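Local structure of LPS-assembly lipoprotein LptE (Acinetobacter baumannii, 5TSE) at residues L18-K23 and T29-Y34; V76-E81 and R131-N136. The protein probably works with LptD in assembling lipopolysaccharide at the surface of the outer membrane, and may serve as the lipopolysaccharide recognition site there. All coordinates share one frame; numbering follows the deposited sequence.

Interaction 1: L18-K23 and T29-Y34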
loop_
_atom_site.group_PDB
_atom_site.type_symbol
_atom_site.label_atom_id
_atom_site.label_comp_id
_atom_site.label_asym_id
_atom_site.label_seq_id
_atom_site.Cartn_x
_atom_site.Cartn_y
_atom_site.Cartn_z
ATOM N N LEU A 18 -8.835 -8.638 4.231
ATOM C CA LEU A 18 -7.665 -7.804 4.515
ATOM C C LEU A 18 -7.250 -7.872 5.973
ATOM O O LEU A 18 -8.077 -7.681 6.873
ATOM C CB LEU A 18 -7.960 -6.332 4.203
ATOM C CG LEU A 18 -8.553 -5.964 2.844
ATOM C CD1 LEU A 18 -8.833 -4.474 2.803
ATOM C CD2 LEU A 18 -7.632 -6.370 1.717
ATOM N N GLU A 19 -5.972 -8.159 6.199
ATOM C CA GLU A 19 -5.422 -8.160 7.517
ATOM C C GLU A 19 -4.383 -7.051 7.459
ATOM O O GLU A 19 -3.384 -7.163 6.749
ATOM C CB GLU A 19 -4.765 -9.477 7.885
ATOM C CG GLU A 19 -4.280 -9.438 9.332
ATOM C CD GLU A 19 -3.453 -10.628 9.728
ATOM O OE1 GLU A 19 -3.413 -11.603 8.964
ATOM O OE2 GLU A 19 -2.846 -10.577 10.815
ATOM N N LEU A 20 -4.627 -5.990 8.216
ATOM C CA LEU A 20 -3.777 -4.827 8.238
ATOM C C LEU A 20 -3.439 -4.469 9.656
ATOM O O LEU A 20 -4.227 -4.747 10.547
ATOM C CB LEU A 20 -4.547 -3.646 7.665
ATOM C CG LEU A 20 -5.112 -3.816 6.251
ATOM C CD1 LEU A 20 -6.000 -2.645 5.855
ATOM C CD2 LEU A 20 -3.979 -3.985 5.266
ATOM N N PRO A 21 -2.266 -3.851 9.880
ATOM C CA PRO A 21 -1.965 -3.408 11.235
ATOM C C PRO A 21 -2.934 -2.299 11.629
ATOM O O PRO A 21 -3.668 -1.777 10.790
ATOM C CB PRO A 21 -0.527 -2.837 11.146
ATOM C CG PRO A 21 -0.013 -3.187 9.787
ATOM C CD PRO A 21 -1.175 -3.571 8.923
ATOM N N ALA A 22 -2.911 -1.933 12.898
ATOM C CA ALA A 22 -3.769 -0.882 13.410
ATOM C C ALA A 22 -3.362 0.460 12.832
ATOM O O ALA A 22 -2.229 0.646 12.365
ATOM C CB ALA A 22 -3.710 -0.843 14.941
ATOM N N LYS A 23 -4.309 1.388 12.846
ATOM C CA LYS A 23 -4.084 2.736 12.352
ATOM C C LYS A 23 -3.618 2.764 10.891
ATOM O O LYS A 23 -2.589 3.355 10.553
ATOM C CB LYS A 23 -3.134 3.495 13.302
ATOM C CG LYS A 23 -3.727 3.596 14.701
ATOM C CD LYS A 23 -2.914 4.438 15.670
ATOM C CE LYS A 23 -3.678 4.552 16.986
ATOM N NZ LYS A 23 -2.991 5.373 18.019
ATOM N N THR A 29 -9.347 1.794 3.378
ATOM C CA THR A 29 -10.415 2.369 2.556
ATOM C C THR A 29 -10.044 2.344 1.070
ATOM O O THR A 29 -10.781 1.822 0.251
ATOM C CB THR A 29 -10.702 3.824 2.978
ATOM O OG1 THR A 29 -11.075 3.854 4.363
ATOM C CG2 THR A 29 -11.824 4.443 2.112
ATOM N N GLN A 30 -8.874 2.877 0.753
ATOM C CA GLN A 30 -8.397 2.932 -0.623
ATOM C C GLN A 30 -8.174 1.544 -1.228
ATOM O O GLN A 30 -8.456 1.342 -2.411
ATOM C CB GLN A 30 -7.135 3.802 -0.724
ATOM C CG GLN A 30 -7.358 5.228 -0.227
ATOM C CD GLN A 30 -8.418 5.975 -1.029
ATOM O OE1 GLN A 30 -8.146 6.497 -2.112
ATOM N NE2 GLN A 30 -9.617 6.067 -0.477
ATOM N N LEU A 31 -7.694 0.584 -0.440
ATOM C CA LEU A 31 -7.504 -0.770 -0.978
ATOM C C LEU A 31 -8.806 -1.366 -1.413
ATOM O O LEU A 31 -8.863 -2.036 -2.440
ATOM C CB LEU A 31 -6.881 -1.721 0.034
ATOM C CG LEU A 31 -5.407 -1.558 0.308
ATOM C CD1 LEU A 31 -4.988 -2.460 1.466
ATOM C CD2 LEU A 31 -4.613 -1.849 -0.956
ATOM N N LYS A 32 -9.851 -1.123 -0.628
ATOM C CA LYS A 32 -11.172 -1.660 -0.924
ATOM C C LYS A 32 -11.746 -1.129 -2.233
ATOM O O LYS A 32 -12.192 -1.925 -3.065
ATOM C CB LYS A 32 -12.139 -1.416 0.245
ATOM C CG LYS A 32 -11.860 -2.302 1.450
ATOM C CD LYS A 32 -12.814 -2.019 2.601
ATOM C CE LYS A 32 -12.560 -2.971 3.761
ATOM N NZ LYS A 32 -13.416 -2.672 4.938
ATOM N N VAL A 33 -11.721 0.192 -2.432
ATOM C CA VAL A 33 -12.268 0.769 -3.677
ATOM C C VAL A 33 -11.554 0.197 -4.906
ATOM O O VAL A 33 -12.207 -0.263 -5.842
ATOM C CB VAL A 33 -12.269 2.327 -3.705
ATOM C CG1 VAL A 33 -13.061 2.881 -2.524
ATOM C CG2 VAL A 33 -10.866 2.916 -3.700
ATOM N N TYR A 34 -10.223 0.168 -4.863
ATOM C CA TYR A 34 -9.420 -0.331 -5.984
ATOM C C TYR A 34 -9.502 -1.852 -6.181
ATOM O O TYR A 34 -9.579 -2.316 -7.321
ATOM C CB TYR A 34 -7.956 0.157 -5.887
ATOM C CG TYR A 34 -7.841 1.666 -5.880
ATOM C CD1 TYR A 34 -8.421 2.426 -6.896
ATOM C CD2 TYR A 34 -7.113 2.338 -4.908
ATOM C CE1 TYR A 34 -8.322 3.805 -6.920
ATOM C CE2 TYR A 34 -7.007 3.724 -4.922
ATOM C CZ TYR A 34 -7.616 4.453 -5.937
ATOM O OH TYR A 34 -7.521 5.833 -5.989
#

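Interaction 2: V76-E81 and R131-N136. With FMT (formic acid), chain D.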
loop_
_atom_site.group_PDB
_atom_site.type_symbol
_atom_site.label_atom_id
_atom_site.label_comp_id
_atom_site.label_asym_id
_atom_site.label_seq_id
_atom_site.Cartn_x
_atom_site.Cartn_y
_atom_site.Cartn_z
ATOM N N VAL A 76 5.254 -0.595 2.274
ATOM C CA VAL A 76 4.421 -1.730 2.718
ATOM C C VAL A 76 4.939 -3.083 2.225
ATOM O O VAL A 76 5.277 -3.238 1.054
ATOM C CB VAL A 76 2.935 -1.572 2.276
ATOM C CG1 VAL A 76 2.144 -2.852 2.518
ATOM C CG2 VAL A 76 2.272 -0.429 3.009
ATOM N N THR A 77 5.001 -4.045 3.143
ATOM C CA THR A 77 5.391 -5.419 2.831
ATOM C C THR A 77 4.124 -6.242 3.017
ATOM O O THR A 77 3.432 -6.121 4.028
ATOM C CB THR A 77 6.534 -5.926 3.728
ATOM O OG1 THR A 77 7.701 -5.106 3.526
ATOM C CG2 THR A 77 6.886 -7.384 3.404
ATOM N N PHE A 78 3.792 -7.057 2.032
ATOM C CA PHE A 78 2.596 -7.872 2.112
ATOM C C PHE A 78 2.758 -9.183 1.358
ATOM O O PHE A 78 3.581 -9.300 0.450
ATOM C CB PHE A 78 1.415 -7.103 1.530
ATOM C CG PHE A 78 1.468 -6.954 0.040
ATOM C CD1 PHE A 78 2.195 -5.921 -0.548
ATOM C CD2 PHE A 78 0.784 -7.845 -0.786
ATOM C CE1 PHE A 78 2.244 -5.784 -1.925
ATOM C CE2 PHE A 78 0.827 -7.711 -2.169
ATOM C CZ PHE A 78 1.559 -6.682 -2.740
ATOM N N GLN A 79 1.939 -10.157 1.727
ATOM C CA GLN A 79 1.952 -11.454 1.080
ATOM C C GLN A 79 0.561 -12.034 1.161
ATOM O O GLN A 79 -0.158 -11.776 2.121
ATOM C CB GLN A 79 2.953 -12.385 1.768
ATOM C CG GLN A 79 2.576 -12.806 3.180
ATOM C CD GLN A 79 3.685 -13.557 3.909
ATOM O OE1 GLN A 79 4.801 -13.698 3.409
ATOM N NE2 GLN A 79 3.373 -14.037 5.110
ATOM N N ILE A 80 0.171 -12.799 0.152
ATOM C CA ILE A 80 -1.128 -13.449 0.180
ATOM C C ILE A 80 -1.007 -14.744 0.991
ATOM O O ILE A 80 -0.023 -15.479 0.879
ATOM C CB ILE A 80 -1.640 -13.826 -1.219
ATOM C CG1 ILE A 80 -1.675 -12.614 -2.150
ATOM C CG2 ILE A 80 -3.033 -14.443 -1.119
ATOM C CD1 ILE A 80 -2.649 -11.538 -1.748
ATOM N N GLU A 81 -2.017 -15.003 1.807
ATOM C CA GLU A 81 -2.101 -16.215 2.601
ATOM C C GLU A 81 -3.503 -16.743 2.435
ATOM O O GLU A 81 -4.408 -15.991 2.075
ATOM C CB GLU A 81 -1.896 -15.929 4.089
ATOM C CG GLU A 81 -0.528 -15.400 4.483
ATOM C CD GLU A 81 -0.403 -15.174 5.975
ATOM O OE1 GLU A 81 -1.401 -15.370 6.709
ATOM O OE2 GLU A 81 0.693 -14.792 6.425
ATOM N N ARG A 131 -2.466 -3.462 -8.151
ATOM C CA ARG A 131 -1.902 -3.799 -9.459
ATOM C C ARG A 131 -1.238 -5.172 -9.384
ATOM O O ARG A 131 -1.592 -6.078 -10.139
ATOM C CB ARG A 131 -0.838 -2.763 -9.882
ATOM C CG ARG A 131 -0.366 -2.832 -11.339
ATOM C CD ARG A 131 -1.355 -2.205 -12.332
ATOM N NE ARG A 131 -1.478 -0.741 -12.179
ATOM C CZ ARG A 131 -2.413 -0.088 -11.464
ATOM N NH1 ARG A 131 -3.377 -0.739 -10.795
ATOM N NH2 ARG A 131 -2.388 1.249 -11.416
ATOM N N GLN A 132 -0.296 -5.332 -8.453
ATOM C CA GLN A 132 0.438 -6.595 -8.339
ATOM C C GLN A 132 -0.405 -7.823 -8.029
ATOM O O GLN A 132 0.003 -8.934 -8.360
ATOM C CB GLN A 132 1.622 -6.495 -7.377
ATOM C CG GLN A 132 2.722 -5.576 -7.903
ATOM C CD GLN A 132 4.077 -5.857 -7.288
ATOM O OE1 GLN A 132 4.288 -6.891 -6.658
ATOM N NE2 GLN A 132 5.018 -4.962 -7.517
ATOM N N ILE A 133 -1.561 -7.625 -7.406
ATOM C CA ILE A 133 -2.476 -8.734 -7.123
ATOM C C ILE A 133 -3.218 -9.087 -8.415
ATOM O O ILE A 133 -3.157 -10.219 -8.880
ATOM C CB ILE A 133 -3.467 -8.366 -5.995
ATOM C CG1 ILE A 133 -2.717 -8.312 -4.662
ATOM C CG2 ILE A 133 -4.602 -9.373 -5.885
ATOM C CD1 ILE A 133 -3.543 -7.783 -3.520
ATOM N N SER A 134 -3.890 -8.091 -8.988
ATOM C CA SER A 134 -4.665 -8.247 -10.229
ATOM C C SER A 134 -3.825 -8.720 -11.419
ATOM O O SER A 134 -4.326 -9.429 -12.285
ATOM C CB SER A 134 -5.341 -6.921 -10.583
ATOM O OG SER A 134 -4.375 -5.892 -10.754
ATOM N N ALA A 135 -2.553 -8.320 -11.441
ATOM C CA ALA A 135 -1.607 -8.691 -12.504
ATOM C C ALA A 135 -0.748 -9.922 -12.153
ATOM O O ALA A 135 0.188 -10.233 -12.884
ATOM C CB ALA A 135 -0.705 -7.503 -12.841
ATOM N N ASN A 136 -1.055 -10.602 -11.044
ATOM C CA ASN A 136 -0.328 -11.814 -10.621
ATOM C C ASN A 136 1.183 -11.642 -10.750
ATOM O O ASN A 136 1.858 -12.450 -11.400
ATOM C CB ASN A 136 -0.797 -13.023 -11.456
ATOM C CG ASN A 136 -0.086 -14.317 -11.079
ATOM O OD1 ASN A 136 0.272 -14.536 -9.926
ATOM N ND2 ASN A 136 0.121 -15.181 -12.065
HETATM C C FMT D . 8.543 -2.196 5.873
HETATM O O1 FMT D . 8.368 -3.157 5.144
HETATM O O2 FMT D . 7.582 -1.284 5.965
#

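Interaction 1: L18-K23 and T29-Y34
L18 and L20 meet L31 and K32 where strand 15-19 turns back into helix 25-37, the strand-helix half of a beta-alpha-beta unit completed by strand 41-42. The inner part is purely apolar. L31, buried on the sheet-facing side of the helix, sends CD1 to 4.2 Å from L20 CD2, while its CB stands 4.4 Å from L18 CD1. Leucine suits positions 18 and 20, because its branched end reaches across a gap where the nearest CA atoms, those of L18 and K32, are still 8.9 Å apart; L31 answers L20 with a methyl and L18 with CB. L18 also touches L51, and L20 V53, of the neighbouring strand 49-64, so both are shared between sheet and helix.

On the solvent side a single lysine closes the contact. The partly exposed K32 lays its aliphatic chain, extended beyond CG, across the end of L18, and its ammonium group goes on to a salt bridge with E28 one turn earlier in the helix. A lysine fits such a border: its methylenes shield a leucine while its charge stays paired. The touching atom of L18 is CD1, 4.0 Å from K32 CG and 4.1 Å from K32 CE.

Interaction 2: V76-E81 and R131-N136
F78 and I80, in segment 76-81 of strand 68-81, face the end of helix 110-134, of which residues 131-134 form the last turn; the closest CA atoms, those of I80 and I133, are 8.8 Å apart. The helix ends in a Schellman motif: N136, with positive phi (45°), is its C-prime residue, N136 N bonds to I133 O at 3.0 Å, and R137 N reaches back to Q132 O. Asparagine tolerates this backbone shape better than most residues.

No hydrogen bond joins the two segments, and the contact rests on three buried apolar side chains. I133 serves both strand residues with one branch: its CG1 lies 4.4 Å from F78 CE2, approaching the ring obliquely, and its CD1 lies 4.2 Å from I80 CD1. With chi2 at 172° the ethyl arm of I133 is stretched out, which carries CD1 to the strand although its CB does not point there. The F78 side chain also touches L51, L94 and I129, filling the layer between sheet and helix.

Polar residues occupy the other side of the strand. Q79 NE2 donates to the anti lone pair of E81 OE2 at 3.1 Å, and that same oxygen forms a salt bridge with R52. T77 OG1 is hydrogen-bonded to T93 OG1 of strand 92-101 and, at 2.6 Å, to O1 of a formic acid molecule; T57 also bonds this molecule, which probably came from the crystallisation liquor. Apolar residues toward the helix and polar ones behind are typical of a two-layer alpha/beta fold, in which helices pack on one face of a sheet.

Interaction 1 closes within the beta-alpha-beta unit 15-42 before interaction 2 opens along the chain. Their centres are 13 Å apart and their nearest atoms about 5 Å, without touching. Both reach the same mixed sheet: strand 15-19 of interaction 1 and strand 68-81 of interaction 2 lie to either side of strand 49-64, whose L51 touches L18 in the one and F78 and I133 in the other. The two helices are also joined directly, Y34 OH of helix 25-37 hydrogen-bonding to D123 OD1 of helix 110-134. A short-range strand-helix contact and one spanning 49 intervening residues thus join early and late parts of the chain in one helix-on-sheet body.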